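Local coordinates for KaiC-like domain-containing protein (PDB 3BS4) that is of unknown function but has a KaiC-like, RecA-type alpha/beta domain and was crystallised with an unidentified peptide bound to it, at residues D125-W130 against P175-Y180; E159-L164 against D194-L199. All coordinates share one frame; numbering follows the deposited sequence.

In the fold
From the N terminus the chain lays down the first parallel strands of the mixed sheet and reaches helix 115-132, which carries the first half of contact 1. Strand 141-146 and helix 157-173 follow, and the latter supplies the first half of contact 2. Helix 175-178 comes directly after it and returns to helix 115-132, closing contact 1 over 44 intervening residues. The chain then runs through strand 184-190 into helix 195-204, which closes contact 2 with helix 157-173 over 29. The two loops therefore cross, with centres 27 Å apart. Helix 157-173 and the short helix after it link both contacts, tying helix 115-132 to helix 195-204.

Contact 1: residues D125-W130 against P175-Y180; sequences DHKKVW and PAYKKY
K127 and Y180 make this a mixed contact, an aliphatic-on-aromatic pack with one lysine hydrogen bond, between helix 115-132 and the end of the short helix 175-178 with the turn after it. The lysine stem does two jobs. CB of K127 lies over one face of the Y180 ring, offset toward its rim, a CH-pi contact 4.1 Å from the ring centroid, while K127 CD rests 3.6 Å from Y180 CB. With chi1 at -72° the K127 CG stands anti to the carbonyl carbon, and the chain beyond is fully extended, which carries the ammonium past the ring to the backbone. There K127 NZ donates to A176 O at 2.8 Å; the C=O...N angle is 157°, and the donor is tilted 20° from the carbonyl plane. The same nitrogen also bonds P181 O and the backbone of the bound peptide, and the hydroxyl of Y177 binds that peptide backbone too. At the other end of the Y180 ring, its OH packs 3.7 Å from K128 CB. A water accepts from K128 NZ at 2.8 Å and also bonds Y180 OH, at the same distance from the water. Tyrosine suits this place because its face takes the first methylene of the lysine while its hydroxyl reaches a bridging water. Lysine suits position 127 because a long apolar stem can cross buried ground before its charge is met. The chemistry implies that the buried ammonium is gripped by three backbone partners, probably offsetting its cost of burial and linking helix 175-178 and the loop after it to the bound peptide.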
# COMPACT_ATOMS: atom_id res chain seq x y z
N ASP A 125 11.15 -7.71 12.78
CA ASP A 125 10.74 -7.52 14.17
C ASP A 125 9.22 -7.63 14.35
O ASP A 125 8.76 -8.32 15.29
CB ASP A 125 11.35 -6.24 14.76
CG ASP A 125 12.86 -6.43 15.11
OD1 ASP A 125 13.38 -7.57 15.01
OD2 ASP A 125 13.52 -5.44 15.48
N HIS A 126 8.45 -7.03 13.44
CA HIS A 126 6.97 -7.17 13.46
C HIS A 126 6.57 -8.61 13.31
O HIS A 126 5.63 -9.08 13.96
CB HIS A 126 6.27 -6.52 12.25
CG HIS A 126 6.59 -5.09 12.01
ND1 HIS A 126 7.06 -4.24 12.99
CD2 HIS A 126 6.45 -4.34 10.89
CE1 HIS A 126 7.21 -3.03 12.48
NE2 HIS A 126 6.85 -3.07 11.21
N LYS A 127 7.22 -9.29 12.37
CA LYS A 127 6.80 -10.64 12.03
C LYS A 127 7.17 -11.59 13.16
O LYS A 127 6.50 -12.59 13.37
CB LYS A 127 7.45 -11.11 10.73
CG LYS A 127 6.88 -10.42 9.50
CD LYS A 127 7.24 -11.18 8.24
CE LYS A 127 6.75 -10.44 6.98
NZ LYS A 127 7.19 -11.20 5.77
N LYS A 128 8.25 -11.28 13.89
CA LYS A 128 8.62 -12.11 15.06
C LYS A 128 7.54 -12.01 16.13
O LYS A 128 7.20 -13.02 16.77
CB LYS A 128 9.99 -11.71 15.61
CG LYS A 128 10.58 -12.65 16.68
CD LYS A 128 11.96 -12.16 17.13
CE LYS A 128 12.68 -13.18 18.00
NZ LYS A 128 12.69 -14.53 17.34
N VAL A 129 7.01 -10.81 16.33
CA VAL A 129 5.91 -10.64 17.29
C VAL A 129 4.69 -11.45 16.83
O VAL A 129 4.10 -12.20 17.62
CB VAL A 129 5.52 -9.15 17.52
CG1 VAL A 129 4.35 -9.03 18.48
CG2 VAL A 129 6.71 -8.34 18.03
N TRP A 130 4.29 -11.28 15.57
CA TRP A 130 3.14 -12.02 15.06
C TRP A 130 3.33 -13.51 15.20
O TRP A 130 2.39 -14.24 15.55
CB TRP A 130 2.89 -11.67 13.59
CG TRP A 130 2.26 -10.32 13.40
CD1 TRP A 130 1.36 -9.71 14.22
CD2 TRP A 130 2.44 -9.44 12.28
NE1 TRP A 130 0.97 -8.50 13.70
CE2 TRP A 130 1.62 -8.31 12.50
CE3 TRP A 130 3.22 -9.50 11.12
CZ2 TRP A 130 1.57 -7.23 11.61
CZ3 TRP A 130 3.16 -8.43 10.23
CH2 TRP A 130 2.34 -7.32 10.48
N PRO A 175 15.94 -12.73 6.08
CA PRO A 175 15.06 -13.57 6.91
C PRO A 175 13.63 -13.06 7.04
O PRO A 175 12.71 -13.86 7.15
CB PRO A 175 15.73 -13.55 8.29
CG PRO A 175 17.14 -13.23 8.03
CD PRO A 175 17.20 -12.41 6.78
N ALA A 176 13.44 -11.74 7.00
CA ALA A 176 12.10 -11.16 7.09
C ALA A 176 11.15 -11.71 6.03
O ALA A 176 9.94 -11.76 6.22
CB ALA A 176 12.16 -9.62 6.99
N TYR A 177 11.72 -12.13 4.90
CA TYR A 177 10.92 -12.62 3.77
C TYR A 177 11.08 -14.09 3.50
O TYR A 177 10.26 -14.69 2.80
CB TYR A 177 11.26 -11.82 2.51
CG TYR A 177 11.07 -10.37 2.78
CD1 TYR A 177 9.79 -9.83 2.78
CD2 TYR A 177 12.14 -9.55 3.14
CE1 TYR A 177 9.57 -8.53 3.07
CE2 TYR A 177 11.93 -8.21 3.44
CZ TYR A 177 10.62 -7.72 3.40
OH TYR A 177 10.33 -6.42 3.68
N LYS A 178 12.13 -14.68 4.06
CA LYS A 178 12.43 -16.09 3.79
C LYS A 178 12.12 -17.03 4.95
O LYS A 178 11.91 -18.22 4.74
CB LYS A 178 13.88 -16.25 3.30
CG LYS A 178 14.19 -15.46 2.03
CD LYS A 178 13.66 -16.15 0.76
CE LYS A 178 13.08 -15.13 -0.21
NZ LYS A 178 13.25 -15.50 -1.66
N LYS A 179 12.08 -16.49 6.17
CA LYS A 179 11.88 -17.30 7.37
C LYS A 179 10.50 -17.09 8.03
O LYS A 179 10.20 -17.70 9.05
CB LYS A 179 13.02 -17.06 8.38
CG LYS A 179 14.41 -17.62 7.97
CD LYS A 179 14.98 -16.91 6.73
CE LYS A 179 16.50 -17.00 6.60
NZ LYS A 179 16.97 -16.15 5.43
N TYR A 180 9.67 -16.23 7.43
CA TYR A 180 8.32 -15.95 7.91
C TYR A 180 7.37 -15.92 6.72
O TYR A 180 7.84 -15.74 5.59
CB TYR A 180 8.27 -14.57 8.56
CG TYR A 180 9.13 -14.44 9.78
CD1 TYR A 180 8.65 -14.85 11.03
CD2 TYR A 180 10.42 -13.92 9.70
CE1 TYR A 180 9.43 -14.75 12.16
CE2 TYR A 180 11.22 -13.82 10.84
CZ TYR A 180 10.71 -14.24 12.07
OH TYR A 180 11.46 -14.14 13.22
O HOH W 1 11.21 -15.94 15.38

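Contact 2: residues E159-L164 against D194-L199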
# COMPACT_ATOMS: atom_id res chain seq x y z
N GLU A 159 18.36 8.07 -7.48
CA GLU A 159 18.44 7.42 -6.17
C GLU A 159 17.25 6.51 -5.94
O GLU A 159 17.41 5.40 -5.41
CB GLU A 159 18.52 8.46 -5.05
CG GLU A 159 19.90 9.11 -4.92
CD GLU A 159 19.92 10.38 -4.08
OE1 GLU A 159 18.85 10.90 -3.69
OE2 GLU A 159 21.04 10.88 -3.80
N THR A 160 16.06 6.96 -6.33
CA THR A 160 14.84 6.17 -6.14
C THR A 160 14.88 4.91 -6.99
O THR A 160 14.53 3.82 -6.53
CB THR A 160 13.58 7.02 -6.43
OG1 THR A 160 13.63 8.21 -5.64
CG2 THR A 160 12.31 6.25 -6.13
N LEU A 161 15.38 5.03 -8.22
CA LEU A 161 15.49 3.86 -9.08
C LEU A 161 16.45 2.83 -8.51
O LEU A 161 16.17 1.64 -8.54
CB LEU A 161 15.90 4.29 -10.49
CG LEU A 161 14.74 4.94 -11.27
CD1 LEU A 161 15.23 5.79 -12.43
CD2 LEU A 161 13.73 3.90 -11.75
N ARG A 162 17.58 3.29 -7.98
CA ARG A 162 18.54 2.39 -7.31
C ARG A 162 17.94 1.80 -6.06
O ARG A 162 18.10 0.61 -5.78
CB ARG A 162 19.83 3.14 -6.94
CG ARG A 162 20.62 3.61 -8.12
CD ARG A 162 22.08 3.88 -7.72
NE ARG A 162 22.22 4.59 -6.44
CZ ARG A 162 22.34 5.91 -6.32
NH1 ARG A 162 22.35 6.69 -7.40
NH2 ARG A 162 22.47 6.45 -5.11
N TYR A 163 17.24 2.64 -5.29
CA TYR A 163 16.57 2.18 -4.07
C TYR A 163 15.58 1.03 -4.33
O TYR A 163 15.54 0.04 -3.58
CB TYR A 163 15.85 3.37 -3.42
CG TYR A 163 14.83 2.95 -2.41
CD1 TYR A 163 15.22 2.49 -1.15
CD2 TYR A 163 13.47 2.97 -2.73
CE1 TYR A 163 14.27 2.08 -0.21
CE2 TYR A 163 12.51 2.56 -1.80
CZ TYR A 163 12.93 2.11 -0.54
OH TYR A 163 12.03 1.69 0.42
N LEU A 164 14.80 1.16 -5.40
CA LEU A 164 13.83 0.12 -5.76
C LEU A 164 14.54 -1.19 -6.04
O LEU A 164 14.04 -2.25 -5.67
CB LEU A 164 12.97 0.51 -6.97
CG LEU A 164 11.99 1.67 -6.73
CD1 LEU A 164 11.43 2.20 -8.07
CD2 LEU A 164 10.86 1.21 -5.80
N ASP A 194 7.63 11.46 -11.93
CA ASP A 194 8.79 11.03 -12.71
C ASP A 194 8.46 9.78 -13.50
O ASP A 194 8.19 8.73 -12.92
CB ASP A 194 10.01 10.77 -11.82
CG ASP A 194 11.27 10.49 -12.63
OD1 ASP A 194 12.00 11.46 -12.93
OD2 ASP A 194 11.49 9.32 -13.02
N LYS A 195 8.48 9.90 -14.82
CA LYS A 195 8.04 8.80 -15.67
C LYS A 195 8.95 7.58 -15.58
O LYS A 195 8.46 6.44 -15.69
CB LYS A 195 7.90 9.26 -17.12
CG LYS A 195 6.80 10.30 -17.35
CD LYS A 195 6.36 10.36 -18.82
CE LYS A 195 7.51 10.68 -19.77
NZ LYS A 195 7.25 10.14 -21.14
N ARG A 196 10.25 7.81 -15.39
CA ARG A 196 11.19 6.68 -15.27
C ARG A 196 10.93 5.87 -14.02
O ARG A 196 10.97 4.64 -14.05
CB ARG A 196 12.64 7.15 -15.28
CG ARG A 196 13.09 7.66 -16.62
CD ARG A 196 14.60 7.80 -16.65
NE ARG A 196 15.06 8.76 -15.65
CZ ARG A 196 16.28 8.78 -15.13
NH1 ARG A 196 17.20 7.89 -15.51
NH2 ARG A 196 16.59 9.69 -14.22
N VAL A 197 10.70 6.55 -12.91
CA VAL A 197 10.43 5.81 -11.66
C VAL A 197 9.09 5.09 -11.77
O VAL A 197 8.94 3.94 -11.34
CB VAL A 197 10.48 6.72 -10.41
CG1 VAL A 197 10.21 5.87 -9.16
CG2 VAL A 197 11.82 7.47 -10.31
N LEU A 198 8.10 5.76 -12.36
CA LEU A 198 6.81 5.13 -12.57
C LEU A 198 6.92 3.90 -13.47
O LEU A 198 6.25 2.90 -13.24
CB LEU A 198 5.86 6.16 -13.17
CG LEU A 198 4.36 5.96 -13.14
CD1 LEU A 198 3.81 5.57 -11.77
CD2 LEU A 198 3.73 7.27 -13.64
N LEU A 199 7.80 3.95 -14.47
CA LEU A 199 8.06 2.78 -15.32
C LEU A 199 8.56 1.59 -14.50
O LEU A 199 8.13 0.46 -14.71
CB LEU A 199 9.11 3.15 -16.36
CG LEU A 199 9.09 2.52 -17.75
CD1 LEU A 199 7.70 2.60 -18.41
CD2 LEU A 199 10.16 3.23 -18.60
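L161 and V197 meet at the nearest point of the two backbones, with L161 CG 4.0 Å from V197 CG2. The leucine's CD2 reaches further, to 3.8 Å from V197 CA, and also touches the carbonyl oxygen of R196. Its other methyl, CD1, sits over the centre of one face of the R196 guanidinium, 4.1 Å above the plane. The second branch of the valine serves different neighbours: chi1 of -179° sets V197 CG1 anti to its backbone N, where it packs 3.7 Å from T160 CG2 and 4.0 Å from L164 CD1. A branched valine fits here because its two methyls can meet L161 and the T160-L164 pair separately. The helices behind these side chains run nearly parallel, 9° apart with axes 9.8 Å distant. Helix 157-173 lies in the beta-alpha-beta crossover from strand 141-146 to its parallel neighbour 184-190, and helix 195-204 in the next connection, from 184-190 to the parallel strand 207-216, as in RecA-like folds. Threonine suits position 160 because its methyl can pack while its hydroxyl, OG1, bonds T156 O, just ahead of the helix. L164 carries the packing on along helix 195-204, touching S200, V201 and R204. Around R196, NH2 forms a salt bridge with E158, which probably helps to hold the guanidinium face against the leucine methyl. Further out, D194 is the N-cap of helix 195-204: its OD2 accepts from V197 N at 2.9 Å through the anti lone pair, with an N-H...O angle of 156°, so the carboxylate anchors the turn from which V197 projects.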